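Local coordinates for protein fatty acid amide hydrolase (Candida albicans, PDB 6KVR) that probably hydrolyses monocarboxylic acid amides to the carboxylate and ammonium, as a member of the amidase signature family, at residues Phe107-Cys120 and Gly236-Ile248. Residues are numbered along the deposited sequence; the frame is centred on the assembly and turned at random.
Sequences FAHRATLAHQFTNC and GEGAIVGYGGSAI
Tyr243 lays its ring against helix 107-118, as a knob among Arg110, Leu113, Ala114 and Phe117. Ala114 CA stands over one ring face in a CH-pi contact, 4.0 Å from the centroid and toward the rim. Ala114 CB touches Tyr243 CD2 at 3.5 Å, and Leu113 CB meets Tyr243 OH at 3.6 Å. With Tyr243 CG anti to the backbone N (chi1 -165°), the ring is carried over to helix 107-118.

Arg110 runs out extended and grips the carbonyl of Tyr243 side-on. Arg110 NE bonds Tyr243 O at 2.8 Å, in the carbonyl plane and on a lone pair. Arg110 NH2 bonds Tyr243 O at 3.0 Å from above that plane. The guanidinium stands nearly perpendicular to the tyrosine ring. These two bonds tie the guanidinium to the backbone just before the Schellman motif at Gly244. Arg110 NH1 salt-bridges Asp83, which probably limits rotation further.

Gly245, without a side chain, brings its CA to 3.9 Å from Ala111 CA. Phe107 CZ rests on Ala247 CB, 3.8 Å away. At the other end, Cys120 CB meets Ala239 CB.

This is buried helix packing within the amidase fold; its Gly236 end lies near Lys158, the predicted charge-relay residue. Helix segments 107-118 and 236-243 run at 126° between their N-to-C directions. Helix 64-70 also packs on Tyr243, Arg110 and Phe117. On the sheet side, Ile240 contacts Ser156 of strand 155-158, and residues 244-247 lead into the adjacent strand 248-253.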
# COMPACT_ATOMS: atom_id res chain seq x y z
N PHE A 107 -33.36 5.94 18.48
CA PHE A 107 -32.01 5.44 18.68
C PHE A 107 -31.37 6.06 19.91
O PHE A 107 -30.68 5.38 20.68
CB PHE A 107 -31.17 5.70 17.42
CG PHE A 107 -31.41 4.70 16.34
CD1 PHE A 107 -30.84 3.44 16.41
CD2 PHE A 107 -32.21 5.01 15.25
CE1 PHE A 107 -31.06 2.51 15.42
CE2 PHE A 107 -32.45 4.09 14.26
CZ PHE A 107 -31.87 2.83 14.34
N ALA A 108 -31.59 7.36 20.13
CA ALA A 108 -31.03 8.02 21.30
C ALA A 108 -31.53 7.37 22.59
O ALA A 108 -30.75 7.13 23.53
CB ALA A 108 -31.37 9.51 21.27
N HIS A 109 -32.84 7.12 22.66
CA HIS A 109 -33.41 6.37 23.78
C HIS A 109 -32.76 4.99 23.89
O HIS A 109 -32.28 4.61 24.97
CB HIS A 109 -34.93 6.24 23.57
CG HIS A 109 -35.69 5.76 24.77
ND1 HIS A 109 -37.06 5.79 24.83
CD2 HIS A 109 -35.27 5.23 25.94
CE1 HIS A 109 -37.46 5.30 25.99
NE2 HIS A 109 -36.39 4.96 26.69
N ARG A 110 -32.70 4.24 22.79
CA ARG A 110 -32.16 2.89 22.86
C ARG A 110 -30.67 2.90 23.22
O ARG A 110 -30.20 1.98 23.90
CB ARG A 110 -32.39 2.16 21.53
CG ARG A 110 -32.30 0.63 21.63
CD ARG A 110 -32.99 -0.09 20.46
NE ARG A 110 -32.61 -1.50 20.39
CZ ARG A 110 -33.24 -2.43 19.67
NH1 ARG A 110 -34.31 -2.14 18.95
NH2 ARG A 110 -32.78 -3.68 19.68
N ALA A 111 -29.93 3.96 22.83
CA ALA A 111 -28.51 4.04 23.17
C ALA A 111 -28.31 4.35 24.65
O ALA A 111 -27.35 3.86 25.26
CB ALA A 111 -27.81 5.09 22.29
N THR A 112 -29.19 5.16 25.24
CA THR A 112 -29.07 5.44 26.68
C THR A 112 -29.31 4.17 27.49
O THR A 112 -28.60 3.90 28.47
CB THR A 112 -30.05 6.53 27.10
OG1 THR A 112 -29.88 7.68 26.26
CG2 THR A 112 -29.82 6.95 28.53
N LEU A 113 -30.32 3.38 27.09
CA LEU A 113 -30.52 2.08 27.71
C LEU A 113 -29.29 1.20 27.54
O LEU A 113 -28.79 0.61 28.52
CB LEU A 113 -31.78 1.42 27.13
CG LEU A 113 -33.06 2.16 27.52
CD1 LEU A 113 -34.25 1.74 26.66
CD2 LEU A 113 -33.38 2.02 29.02
N ALA A 114 -28.73 1.14 26.32
CA ALA A 114 -27.51 0.37 26.09
C ALA A 114 -26.40 0.74 27.08
O ALA A 114 -25.79 -0.14 27.71
CB ALA A 114 -27.03 0.57 24.65
N HIS A 115 -26.15 2.05 27.25
CA HIS A 115 -25.12 2.49 28.19
C HIS A 115 -25.45 2.08 29.63
O HIS A 115 -24.55 1.68 30.38
CB HIS A 115 -24.94 4.00 28.13
CG HIS A 115 -23.88 4.51 29.06
ND1 HIS A 115 -22.55 4.18 28.92
CD2 HIS A 115 -23.96 5.27 30.18
CE1 HIS A 115 -21.85 4.75 29.89
NE2 HIS A 115 -22.68 5.41 30.67
N GLN A 116 -26.71 2.22 30.04
CA GLN A 116 -27.09 1.91 31.42
C GLN A 116 -26.82 0.45 31.75
O GLN A 116 -26.45 0.12 32.89
CB GLN A 116 -28.56 2.25 31.64
CG GLN A 116 -28.83 2.87 32.99
CD GLN A 116 -30.30 2.79 33.40
OE1 GLN A 116 -31.19 2.74 32.56
NE2 GLN A 116 -30.54 2.74 34.70
N PHE A 117 -26.94 -0.44 30.77
CA PHE A 117 -26.68 -1.86 31.00
C PHE A 117 -25.24 -2.26 30.67
O PHE A 117 -24.63 -3.01 31.44
CB PHE A 117 -27.66 -2.70 30.18
CG PHE A 117 -29.04 -2.77 30.77
CD1 PHE A 117 -29.36 -3.73 31.72
CD2 PHE A 117 -30.03 -1.87 30.37
CE1 PHE A 117 -30.65 -3.80 32.27
CE2 PHE A 117 -31.31 -1.93 30.91
CZ PHE A 117 -31.62 -2.90 31.86
N THR A 118 -24.67 -1.80 29.55
CA THR A 118 -23.38 -2.31 29.11
C THR A 118 -22.19 -1.39 29.41
O THR A 118 -21.05 -1.86 29.34
CB THR A 118 -23.40 -2.59 27.61
OG1 THR A 118 -23.60 -1.35 26.91
CG2 THR A 118 -24.51 -3.59 27.27
N ASN A 119 -22.42 -0.11 29.73
CA ASN A 119 -21.33 0.86 29.98
C ASN A 119 -20.51 1.09 28.71
O ASN A 119 -19.29 1.26 28.75
CB ASN A 119 -20.44 0.42 31.15
CG ASN A 119 -19.56 1.55 31.68
OD1 ASN A 119 -20.01 2.68 31.86
ND2 ASN A 119 -18.28 1.23 31.94
N CYS A 120 -21.20 1.14 27.57
CA CYS A 120 -20.58 1.21 26.26
C CYS A 120 -20.19 2.62 25.80
O CYS A 120 -19.43 2.74 24.84
CB CYS A 120 -21.51 0.58 25.22
SG CYS A 120 -23.11 1.41 25.13
N GLY A 236 -17.19 -0.54 22.87
CA GLY A 236 -18.51 0.05 22.95
C GLY A 236 -19.28 -0.08 21.65
O GLY A 236 -20.51 -0.12 21.67
N GLU A 237 -18.57 -0.14 20.52
CA GLU A 237 -19.26 -0.34 19.24
C GLU A 237 -19.99 -1.69 19.21
O GLU A 237 -21.15 -1.76 18.81
CB GLU A 237 -18.28 -0.22 18.07
CG GLU A 237 -17.74 1.20 17.93
CD GLU A 237 -18.87 2.20 17.71
OE1 GLU A 237 -19.88 1.82 17.07
OE2 GLU A 237 -18.78 3.33 18.22
N GLY A 238 -19.31 -2.76 19.62
CA GLY A 238 -19.97 -4.06 19.63
C GLY A 238 -21.17 -4.09 20.55
O GLY A 238 -22.23 -4.62 20.19
N ALA A 239 -21.04 -3.51 21.75
CA ALA A 239 -22.15 -3.49 22.69
C ALA A 239 -23.33 -2.71 22.11
O ALA A 239 -24.47 -3.20 22.11
CB ALA A 239 -21.71 -2.90 24.03
N ILE A 240 -23.08 -1.49 21.61
CA ILE A 240 -24.20 -0.63 21.23
C ILE A 240 -24.85 -1.11 19.94
O ILE A 240 -26.07 -1.03 19.78
CB ILE A 240 -23.74 0.85 21.13
CG1 ILE A 240 -24.95 1.76 20.95
CG2 ILE A 240 -22.81 1.07 19.94
CD1 ILE A 240 -24.62 3.24 21.07
N VAL A 241 -24.06 -1.62 18.99
CA VAL A 241 -24.65 -2.15 17.77
C VAL A 241 -25.42 -3.44 18.09
O VAL A 241 -26.58 -3.58 17.70
CB VAL A 241 -23.57 -2.36 16.69
CG1 VAL A 241 -24.14 -3.05 15.45
CG2 VAL A 241 -22.95 -1.02 16.30
N GLY A 242 -24.81 -4.36 18.84
CA GLY A 242 -25.50 -5.58 19.23
C GLY A 242 -26.80 -5.34 19.97
O GLY A 242 -27.75 -6.11 19.84
N TYR A 243 -26.86 -4.27 20.76
CA TYR A 243 -28.08 -3.86 21.45
C TYR A 243 -29.04 -3.09 20.55
O TYR A 243 -30.21 -2.93 20.93
CB TYR A 243 -27.71 -2.97 22.64
CG TYR A 243 -28.81 -2.75 23.67
CD1 TYR A 243 -29.02 -3.65 24.71
CD2 TYR A 243 -29.61 -1.61 23.62
CE1 TYR A 243 -30.01 -3.44 25.66
CE2 TYR A 243 -30.62 -1.39 24.58
CZ TYR A 243 -30.80 -2.30 25.59
OH TYR A 243 -31.79 -2.09 26.53
N GLY A 244 -28.60 -2.61 19.39
CA GLY A 244 -29.43 -1.76 18.56
C GLY A 244 -29.43 -0.30 18.94
O GLY A 244 -30.27 0.46 18.44
N GLY A 245 -28.52 0.13 19.81
CA GLY A 245 -28.45 1.52 20.22
C GLY A 245 -28.00 2.48 19.13
O GLY A 245 -28.09 3.70 19.33
N SER A 246 -27.52 1.97 18.00
CA SER A 246 -27.29 2.80 16.83
C SER A 246 -27.55 1.95 15.60
O SER A 246 -27.62 0.72 15.68
CB SER A 246 -25.87 3.40 16.82
OG SER A 246 -24.90 2.39 16.62
N ALA A 247 -27.64 2.60 14.44
CA ALA A 247 -27.93 1.89 13.20
C ALA A 247 -26.67 1.33 12.53
O ALA A 247 -26.72 0.26 11.89
CB ALA A 247 -28.66 2.82 12.23
N ILE A 248 -25.55 2.05 12.62
CA ILE A 248 -24.25 1.57 12.16
C ILE A 248 -23.21 2.06 13.15
O ILE A 248 -23.34 3.14 13.74
CB ILE A 248 -23.89 2.05 10.74
CG1 ILE A 248 -25.03 1.78 9.76
CG2 ILE A 248 -22.62 1.37 10.23
CD1 ILE A 248 -24.77 2.29 8.34